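Local atomic coordinates of adapter protein MecA 2 (Bacillus subtilis, PDB entry 3JTO), a protein that targets unfolded or aggregated proteins and the competence factor ComK to the ClpC protease, takes part in Spx degradation, and contacts ClpC through its C-terminal domain. Residues A[6-11]-A[58-63]. Sequence-based numbering, arbitrary orientation.
Sequences IIYQFH and VLAEYG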
ATOM      1  N   ILE A   6       2.896  -2.719  -7.016  1.00 39.66           N
ATOM      2  CA  ILE A   6       2.010  -3.542  -6.217  1.00 36.99           C
ATOM      3  C   ILE A   6       0.852  -2.697  -5.710  1.00 38.01           C
ATOM      4  O   ILE A   6       1.068  -1.695  -5.031  1.00 38.38           O
ATOM      5  CB  ILE A   6       2.792  -4.216  -5.048  1.00 38.20           C
ATOM      6  CG1 ILE A   6       3.560  -5.440  -5.570  1.00 47.18           C
ATOM      7  CG2 ILE A   6       1.875  -4.638  -3.919  1.00 35.01           C
ATOM      8  CD1 ILE A   6       4.518  -6.055  -4.561  1.00 49.11           C
ATOM      9  N   ILE A   7      -0.369  -3.084  -6.077  1.00 36.24           N
ATOM     10  CA  ILE A   7      -1.569  -2.492  -5.497  1.00 33.04           C
ATOM     11  C   ILE A   7      -2.447  -3.523  -4.790  1.00 34.05           C
ATOM     12  O   ILE A   7      -2.896  -4.488  -5.400  1.00 34.07           O
ATOM     13  CB  ILE A   7      -2.433  -1.779  -6.520  1.00 33.69           C
ATOM     14  CG1 ILE A   7      -1.609  -0.791  -7.338  1.00 35.00           C
ATOM     15  CG2 ILE A   7      -3.558  -1.047  -5.817  1.00 31.33           C
ATOM     16  CD1 ILE A   7      -2.405  -0.173  -8.479  1.00 36.64           C
ATOM     17  N   TYR A   8      -2.691  -3.286  -3.503  1.00 33.62           N
ATOM     18  CA  TYR A   8      -3.542  -4.127  -2.672  1.00 33.32           C
ATOM     19  C   TYR A   8      -4.782  -3.407  -2.136  1.00 33.08           C
ATOM     20  O   TYR A   8      -4.755  -2.202  -1.885  1.00 30.32           O
ATOM     21  CB  TYR A   8      -2.735  -4.673  -1.494  1.00 34.77           C
ATOM     22  CG  TYR A   8      -2.185  -6.051  -1.744  1.00 40.11           C
ATOM     23  CD1 TYR A   8      -2.645  -7.149  -1.021  1.00 39.81           C
ATOM     24  CD2 TYR A   8      -1.223  -6.259  -2.717  1.00 38.55           C
ATOM     25  CE1 TYR A   8      -2.151  -8.407  -1.265  1.00 43.79           C
ATOM     26  CE2 TYR A   8      -0.725  -7.506  -2.963  1.00 39.79           C
ATOM     27  CZ  TYR A   8      -1.189  -8.573  -2.243  1.00 42.59           C
ATOM     28  OH  TYR A   8      -0.676  -9.813  -2.508  1.00 51.63           O
ATOM     29  N   GLN A   9      -5.835  -4.197  -1.918  1.00 36.17           N
ATOM     30  CA  GLN A   9      -7.158  -3.783  -1.440  1.00 34.63           C
ATOM     31  C   GLN A   9      -7.336  -4.125   0.057  1.00 38.87           C
ATOM     32  O   GLN A   9      -7.052  -5.248   0.479  1.00 34.34           O
ATOM     33  CB  GLN A   9      -8.165  -4.624  -2.201  1.00 41.11           C
ATOM     34  CG  GLN A   9      -9.390  -3.970  -2.742  1.00 43.36           C
ATOM     35  CD  GLN A   9     -10.089  -4.927  -3.689  1.00 52.02           C
ATOM     36  OE1 GLN A   9     -10.056  -6.139  -3.468  1.00 55.13           O
ATOM     37  NE2 GLN A   9     -10.691  -4.404  -4.763  1.00 49.99           N
ATOM     38  N   PHE A  10      -7.827  -3.180   0.853  1.00 35.52           N
ATOM     39  CA  PHE A  10      -8.077  -3.435   2.278  1.00 35.66           C
ATOM     40  C   PHE A  10      -9.471  -2.977   2.661  1.00 39.17           C
ATOM     41  O   PHE A  10      -9.918  -1.899   2.247  1.00 42.45           O
ATOM     42  CB  PHE A  10      -7.036  -2.738   3.159  1.00 36.41           C
ATOM     43  CG  PHE A  10      -5.626  -3.059   2.770  1.00 38.06           C
ATOM     44  CD1 PHE A  10      -4.971  -4.144   3.332  1.00 38.49           C
ATOM     45  CD2 PHE A  10      -4.971  -2.303   1.808  1.00 27.93           C
ATOM     46  CE1 PHE A  10      -3.687  -4.458   2.952  1.00 39.14           C
ATOM     47  CE2 PHE A  10      -3.698  -2.605   1.430  1.00 31.67           C
ATOM     48  CZ  PHE A  10      -3.047  -3.681   1.996  1.00 36.87           C
ATOM     49  N   HIS A  11     -10.158  -3.795   3.449  1.00 42.86           N
ATOM     50  CA  HIS A  11     -11.526  -3.482   3.847  1.00 46.08           C
ATOM     51  C   HIS A  11     -11.587  -2.214   4.698  1.00 47.15           C
ATOM     52  O   HIS A  11     -12.547  -1.454   4.605  1.00 50.84           O
ATOM     53  CB  HIS A  11     -12.190  -4.667   4.555  1.00 49.77           C
ATOM     54  CG  HIS A  11     -11.829  -4.799   6.002  1.00 52.38           C
ATOM     55  ND1 HIS A  11     -10.867  -5.679   6.453  1.00 55.64           N
ATOM     56  CD2 HIS A  11     -12.315  -4.179   7.103  1.00 56.94           C
ATOM     57  CE1 HIS A  11     -10.762  -5.582   7.767  1.00 56.20           C
ATOM     58  NE2 HIS A  11     -11.632  -4.679   8.186  1.00 60.24           N
ATOM     59  N   VAL A  58       3.672  -9.433   3.621  1.00 48.70           N
ATOM     60  CA  VAL A  58       3.054  -8.607   4.640  1.00 48.87           C
ATOM     61  C   VAL A  58       1.604  -8.290   4.275  1.00 48.05           C
ATOM     62  O   VAL A  58       0.691  -8.529   5.065  1.00 49.00           O
ATOM     63  CB  VAL A  58       3.827  -7.299   4.833  1.00 45.82           C
ATOM     64  CG1 VAL A  58       2.994  -6.299   5.622  1.00 39.87           C
ATOM     65  CG2 VAL A  58       5.165  -7.576   5.527  1.00 47.63           C
ATOM     66  N   LEU A  59       1.400  -7.766   3.068  1.00 48.15           N
ATOM     67  CA  LEU A  59       0.091  -7.258   2.666  1.00 48.22           C
ATOM     68  C   LEU A  59      -0.947  -8.362   2.624  1.00 48.88           C
ATOM     69  O   LEU A  59      -2.086  -8.157   3.042  1.00 48.33           O
ATOM     70  CB  LEU A  59       0.151  -6.549   1.313  1.00 41.23           C
ATOM     71  CG  LEU A  59       1.142  -5.405   1.174  1.00 38.06           C
ATOM     72  CD1 LEU A  59       1.009  -4.749  -0.189  1.00 41.40           C
ATOM     73  CD2 LEU A  59       0.919  -4.399   2.277  1.00 42.39           C
ATOM     74  N   ALA A  60      -0.549  -9.527   2.125  1.00 45.15           N
ATOM     75  CA  ALA A  60      -1.462 -10.658   2.011  1.00 45.27           C
ATOM     76  C   ALA A  60      -2.113 -11.050   3.341  1.00 48.80           C
ATOM     77  O   ALA A  60      -3.179 -11.666   3.357  1.00 51.02           O
ATOM     78  CB  ALA A  60      -0.766 -11.851   1.387  1.00 41.20           C
ATOM     79  N   GLU A  61      -1.486 -10.691   4.452  1.00 46.50           N
ATOM     80  CA  GLU A  61      -2.069 -10.997   5.754  1.00 54.02           C
ATOM     81  C   GLU A  61      -3.265 -10.116   6.097  1.00 52.50           C
ATOM     82  O   GLU A  61      -4.029 -10.447   6.999  1.00 54.60           O
ATOM     83  CB  GLU A  61      -1.026 -10.884   6.869  1.00 56.99           C
ATOM     84  CG  GLU A  61      -0.066 -12.053   6.965  1.00 60.31           C
ATOM     85  CD  GLU A  61       0.940 -11.874   8.084  1.00 77.77           C
ATOM     86  OE1 GLU A  61       1.006 -10.758   8.652  1.00 75.44           O
ATOM     87  OE2 GLU A  61       1.668 -12.847   8.394  1.00 88.29           O
ATOM     88  N   TYR A  62      -3.420  -8.996   5.393  1.00 50.53           N
ATOM     89  CA  TYR A  62      -4.450  -8.012   5.740  1.00 48.24           C
ATOM     90  C   TYR A  62      -5.420  -7.688   4.605  1.00 41.31           C
ATOM     91  O   TYR A  62      -6.510  -7.164   4.843  1.00 42.13           O
ATOM     92  CB  TYR A  62      -3.813  -6.713   6.217  1.00 44.63           C
ATOM     93  CG  TYR A  62      -3.041  -6.828   7.494  1.00 47.19           C
ATOM     94  CD1 TYR A  62      -3.667  -6.664   8.725  1.00 46.05           C
ATOM     95  CD2 TYR A  62      -1.675  -7.078   7.476  1.00 48.93           C
ATOM     96  CE1 TYR A  62      -2.954  -6.760   9.901  1.00 48.16           C
ATOM     97  CE2 TYR A  62      -0.955  -7.174   8.646  1.00 47.76           C
ATOM     98  CZ  TYR A  62      -1.594  -7.015   9.853  1.00 50.56           C
ATOM     99  OH  TYR A  62      -0.865  -7.108  11.020  1.00 63.00           O
ATOM    100  N   GLY A  63      -5.018  -7.990   3.376  1.00 39.28           N
ATOM    101  CA  GLY A  63      -5.844  -7.694   2.224  1.00 38.39           C
ATOM    102  C   GLY A  63      -5.512  -8.515   0.999  1.00 40.44           C
ATOM    103  O   GLY A  63      -4.672  -9.410   1.036  1.00 46.14           O
TER
HETATM  104  O   HOH W   1      -9.254  -6.300   3.715  1.00 44.66           O
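F10 and G63 bring the two backbones closest, 4.8 Å between their CA atoms, where the turn after helix 49-59 drops onto strand 4-10 of the antiparallel sheet in this ClpC-binding C-terminal domain. L59 O takes two backbone bonds, from Y62 N and G63 N, which curl the chain back toward the strand; G63 CA then makes a 3.2 Å CA-H...O contact with Q9 O. With no side chain on G63, its CA can come this close to Q9 O beside the F10 ring. At the next residue, N64 shares a backbone hydrogen bond with Q9, and the chain continues as strand 64-65.

L59 carries the packing, its CB over one face of the Y8 ring, 3.9 Å from the centroid in a CH-pi contact. L59 CD1 lies 3.7 Å from Y8 CD2 and also touches I6 CG2, while CD2 reaches F10 CZ. G63 O lies in the Y8 ring plane, 3.6 Å from CE1. Cut back to an alanine here, Y8 loses its ring, and L59 CB and CD1 are likely to be left over a gap, with G63 O lacking its edge neighbour. With CG anti to its own carbonyl carbon (chi1 -53°), F10 swings its ring toward the turn, CE1 4.0 Å from Y62 CB. A water accepts from H11 N, donates to Y62 O at 3.1 Å and also hydrogen-bonds to H11 ND1.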